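Local coordinates for rieske iron-sulfur protein soxF (Sulfolobus acidocaldarius, PDB 1JM1), which carries a Rieske-type [2Fe-2S] cluster and probably transfers electrons in the archaeal respiratory chain, at residues Q23-F35 with P43-Q55. Residues are numbered along the deposited sequence; the frame is centred on the assembly and turned at random.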
# COMPACT_ATOMS: atom_id res chain seq x y z
N GLN A 23 -3.33 -15.79 -9.92
CA GLN A 23 -4.60 -16.32 -10.46
C GLN A 23 -5.58 -15.20 -10.62
O GLN A 23 -6.39 -15.18 -11.58
CB GLN A 23 -5.12 -17.49 -9.66
CG GLN A 23 -6.51 -18.04 -10.12
CD GLN A 23 -6.53 -18.57 -11.55
OE1 GLN A 23 -5.61 -19.16 -12.12
NE2 GLN A 23 -7.62 -18.27 -12.23
N GLN A 24 -5.64 -14.25 -9.65
CA GLN A 24 -6.55 -13.18 -9.77
C GLN A 24 -6.21 -12.33 -10.99
O GLN A 24 -7.09 -11.91 -11.80
CB GLN A 24 -6.49 -12.31 -8.46
CG GLN A 24 -7.41 -11.09 -8.64
CD GLN A 24 -7.38 -10.26 -7.36
OE1 GLN A 24 -7.93 -10.63 -6.32
NE2 GLN A 24 -6.75 -9.10 -7.46
N ILE A 25 -4.92 -12.01 -11.20
CA ILE A 25 -4.54 -11.22 -12.34
C ILE A 25 -4.89 -11.93 -13.64
O ILE A 25 -5.46 -11.35 -14.55
CB ILE A 25 -3.03 -10.89 -12.27
CG1 ILE A 25 -2.75 -9.96 -11.11
CG2 ILE A 25 -2.52 -10.34 -13.65
CD1 ILE A 25 -1.27 -9.78 -10.78
N LYS A 26 -4.61 -13.24 -13.72
CA LYS A 26 -4.94 -13.97 -14.94
C LYS A 26 -6.42 -14.08 -15.23
O LYS A 26 -6.84 -13.96 -16.38
CB LYS A 26 -4.39 -15.39 -14.79
CG LYS A 26 -2.93 -15.30 -14.89
N SER A 27 -7.22 -14.24 -14.20
CA SER A 27 -8.63 -14.51 -14.41
C SER A 27 -9.42 -13.25 -14.58
O SER A 27 -10.38 -13.17 -15.35
CB SER A 27 -9.16 -15.50 -13.30
OG SER A 27 -9.11 -14.83 -12.04
N SER A 28 -9.10 -12.20 -13.86
CA SER A 28 -9.94 -11.01 -13.80
C SER A 28 -9.25 -9.77 -14.31
O SER A 28 -9.84 -8.74 -14.55
CB SER A 28 -10.38 -10.78 -12.33
OG SER A 28 -9.31 -10.26 -11.57
N GLY A 29 -7.92 -9.80 -14.42
CA GLY A 29 -7.17 -8.63 -14.79
C GLY A 29 -6.94 -7.70 -13.60
O GLY A 29 -6.31 -6.63 -13.85
N CYS A 30 -7.34 -8.02 -12.43
CA CYS A 30 -7.27 -7.10 -11.29
C CYS A 30 -5.93 -7.27 -10.58
O CYS A 30 -5.66 -8.32 -10.06
CB CYS A 30 -8.44 -7.38 -10.38
SG CYS A 30 -8.50 -6.29 -8.96
N ALA A 31 -5.10 -6.17 -10.61
CA ALA A 31 -3.75 -6.21 -10.04
C ALA A 31 -3.66 -5.67 -8.65
O ALA A 31 -2.52 -5.46 -8.15
CB ALA A 31 -2.81 -5.41 -10.95
N VAL A 32 -4.79 -5.43 -7.98
CA VAL A 32 -4.86 -4.87 -6.63
C VAL A 32 -5.52 -5.90 -5.74
O VAL A 32 -6.51 -6.53 -6.12
CB VAL A 32 -5.74 -3.55 -6.68
CG1 VAL A 32 -5.97 -2.97 -5.39
CG2 VAL A 32 -5.01 -2.54 -7.62
N TYR A 33 -4.99 -6.07 -4.50
CA TYR A 33 -5.46 -7.10 -3.59
C TYR A 33 -5.54 -6.50 -2.21
O TYR A 33 -4.50 -6.17 -1.60
CB TYR A 33 -4.54 -8.30 -3.64
CG TYR A 33 -4.97 -9.54 -2.98
CD1 TYR A 33 -5.59 -10.56 -3.69
CD2 TYR A 33 -4.82 -9.72 -1.59
CE1 TYR A 33 -6.02 -11.72 -3.09
CE2 TYR A 33 -5.23 -10.92 -1.00
CZ TYR A 33 -5.83 -11.88 -1.78
OH TYR A 33 -6.20 -13.12 -1.22
N PHE A 34 -6.74 -6.33 -1.67
CA PHE A 34 -6.94 -5.64 -0.41
C PHE A 34 -6.74 -6.55 0.77
O PHE A 34 -7.03 -7.76 0.69
CB PHE A 34 -8.34 -5.00 -0.33
CG PHE A 34 -8.47 -3.82 -1.29
CD1 PHE A 34 -8.97 -4.03 -2.56
CD2 PHE A 34 -8.10 -2.56 -0.89
CE1 PHE A 34 -9.09 -2.94 -3.41
CE2 PHE A 34 -8.22 -1.46 -1.75
CZ PHE A 34 -8.72 -1.65 -3.00
N PHE A 35 -6.30 -5.96 1.88
CA PHE A 35 -6.12 -6.66 3.15
C PHE A 35 -6.13 -5.59 4.25
O PHE A 35 -6.25 -4.39 3.94
CB PHE A 35 -4.81 -7.49 3.15
CG PHE A 35 -3.54 -6.73 3.03
CD1 PHE A 35 -2.74 -6.46 4.13
CD2 PHE A 35 -3.09 -6.26 1.80
CE1 PHE A 35 -1.52 -5.82 4.02
CE2 PHE A 35 -1.88 -5.60 1.68
CZ PHE A 35 -1.09 -5.38 2.77
N PRO A 43 -7.12 -0.56 6.41
CA PRO A 43 -7.09 -1.14 5.08
C PRO A 43 -5.82 -0.80 4.32
O PRO A 43 -5.32 0.31 4.43
CB PRO A 43 -8.35 -0.53 4.41
CG PRO A 43 -8.42 0.81 5.03
CD PRO A 43 -8.04 0.60 6.50
N CYS A 44 -5.36 -1.78 3.55
CA CYS A 44 -4.17 -1.72 2.73
C CYS A 44 -4.43 -2.39 1.42
O CYS A 44 -5.42 -3.13 1.27
CB CYS A 44 -3.01 -2.46 3.44
SG CYS A 44 -2.53 -1.78 5.04
N PHE A 45 -3.53 -2.25 0.44
CA PHE A 45 -3.61 -3.06 -0.77
C PHE A 45 -2.24 -3.46 -1.22
O PHE A 45 -1.29 -2.66 -1.18
CB PHE A 45 -4.40 -2.35 -1.88
CG PHE A 45 -3.80 -1.07 -2.39
CD1 PHE A 45 -2.99 -1.05 -3.49
CD2 PHE A 45 -4.02 0.12 -1.72
CE1 PHE A 45 -2.40 0.11 -3.91
CE2 PHE A 45 -3.40 1.30 -2.14
CZ PHE A 45 -2.61 1.30 -3.24
N LEU A 46 -2.15 -4.68 -1.75
CA LEU A 46 -1.06 -5.12 -2.60
C LEU A 46 -1.33 -4.66 -3.99
O LEU A 46 -2.48 -4.62 -4.43
CB LEU A 46 -0.93 -6.69 -2.69
CG LEU A 46 -0.80 -7.55 -1.54
CD1 LEU A 46 -0.67 -9.04 -1.95
CD2 LEU A 46 0.46 -7.23 -0.73
N VAL A 47 -0.26 -4.37 -4.73
CA VAL A 47 -0.38 -4.06 -6.16
C VAL A 47 0.81 -4.66 -6.87
O VAL A 47 1.96 -4.51 -6.41
CB VAL A 47 -0.51 -2.57 -6.41
CG1 VAL A 47 0.64 -1.72 -5.86
CG2 VAL A 47 -0.74 -2.28 -7.92
N ASP A 48 0.55 -5.34 -7.98
CA ASP A 48 1.61 -5.79 -8.88
C ASP A 48 1.82 -4.67 -9.86
O ASP A 48 1.01 -4.44 -10.78
CB ASP A 48 1.29 -7.10 -9.55
CG ASP A 48 2.44 -7.57 -10.43
OD1 ASP A 48 3.15 -6.78 -11.03
OD2 ASP A 48 2.53 -8.81 -10.64
N LEU A 49 2.92 -3.88 -9.66
CA LEU A 49 3.12 -2.71 -10.48
C LEU A 49 3.44 -3.04 -11.91
O LEU A 49 3.18 -2.18 -12.80
CB LEU A 49 4.14 -1.76 -9.89
CG LEU A 49 3.71 -1.00 -8.62
CD1 LEU A 49 4.83 -0.11 -8.11
CD2 LEU A 49 2.49 -0.11 -8.85
N GLN A 50 3.96 -4.21 -12.22
CA GLN A 50 4.19 -4.59 -13.62
C GLN A 50 2.89 -4.96 -14.29
O GLN A 50 2.64 -4.55 -15.43
CB GLN A 50 5.23 -5.73 -13.65
CG GLN A 50 5.48 -6.23 -15.10
CD GLN A 50 6.65 -7.23 -15.11
OE1 GLN A 50 7.46 -7.03 -15.96
NE2 GLN A 50 6.61 -8.26 -14.35
N ALA A 51 2.01 -5.74 -13.62
CA ALA A 51 0.72 -5.99 -14.20
C ALA A 51 -0.05 -4.70 -14.43
O ALA A 51 -0.72 -4.53 -15.46
CB ALA A 51 -0.06 -6.97 -13.30
N LEU A 52 0.07 -3.77 -13.51
CA LEU A 52 -0.67 -2.52 -13.61
C LEU A 52 -0.18 -1.64 -14.79
O LEU A 52 -0.98 -1.13 -15.55
CB LEU A 52 -0.58 -1.77 -12.29
CG LEU A 52 -1.41 -0.49 -12.24
CD1 LEU A 52 -2.89 -0.83 -12.08
CD2 LEU A 52 -0.91 0.41 -11.08
N THR A 53 1.14 -1.42 -14.83
CA THR A 53 1.74 -0.42 -15.70
C THR A 53 2.32 -0.99 -16.99
O THR A 53 2.61 -0.20 -17.92
CB THR A 53 2.89 0.37 -15.01
OG1 THR A 53 4.00 -0.49 -14.81
CG2 THR A 53 2.47 0.99 -13.69
N GLY A 54 2.58 -2.24 -17.05
CA GLY A 54 3.33 -2.83 -18.15
C GLY A 54 4.83 -2.66 -18.01
O GLY A 54 5.54 -3.25 -18.82
N GLN A 55 5.36 -2.05 -17.04
CA GLN A 55 6.76 -1.76 -16.76
C GLN A 55 7.29 -2.66 -15.66
O GLN A 55 6.60 -2.94 -14.69
CB GLN A 55 6.97 -0.32 -16.35
CG GLN A 55 6.55 0.71 -17.35
CD GLN A 55 6.80 2.13 -16.90
OE1 GLN A 55 5.93 3.00 -17.03
NE2 GLN A 55 7.95 2.43 -16.33
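Y33 and L46 exchange two backbone hydrogen bonds, from L46 N to Y33 O (2.8 Å) and from Y33 N to L46 O, and F35 and C44 form a second such pair. F34 and F45 lie between them as a non-hydrogen-bonded pair; V32 and V47 form another beyond Y33 and L46. Beyond the last bridge D48 N still binds A31 O at 3.1 Å.

Three phenylalanines shape the apolar contacts, F35 on one face of the sheet, F34 and F45 on the other. The F35 ring folds back over the neighbouring strand because CG sits between the backbone N and the carbonyl carbon (chi1 64°); C44 CB lies over one face, 3.6 Å from F35 CZ, with C44 SG oblique to the ring. L46 N lies at the ring edge, in its plane, and L46 CD2 is 3.7 Å from F35 CE2. V15, A89 and V151 also touch this ring, so an alanine at F35 would probably open a gap among these strands and leave C44 and L46 without their aromatic cover. On the other side, F45 CB rests over a face of the F34 ring, 3.8 Å from CD2, while V32 CG1 packs against F45 CB.

Where strand 43-48 gives way to helix 49-53, A31 CB touches A51 CB at 3.9 Å, and I25 CD1, from helix 18-28, reaches A51 CB and D48 CB. D48 OD1 caps helix 49-53, accepting from A51 N (3.0 Å), which comes from above the carboxylate plane, and more weakly from Q50 N; T86 OG1 is a further partner. Within 23-35, Q24 NE2 donates to both C30 O and V32 O, tying helix 18-28 to the segment that carries the C30-C201 disulfide.

The arrangement is an antiparallel beta hairpin, extended by strand 87-91 into a three-stranded sheet of this Rieske protein.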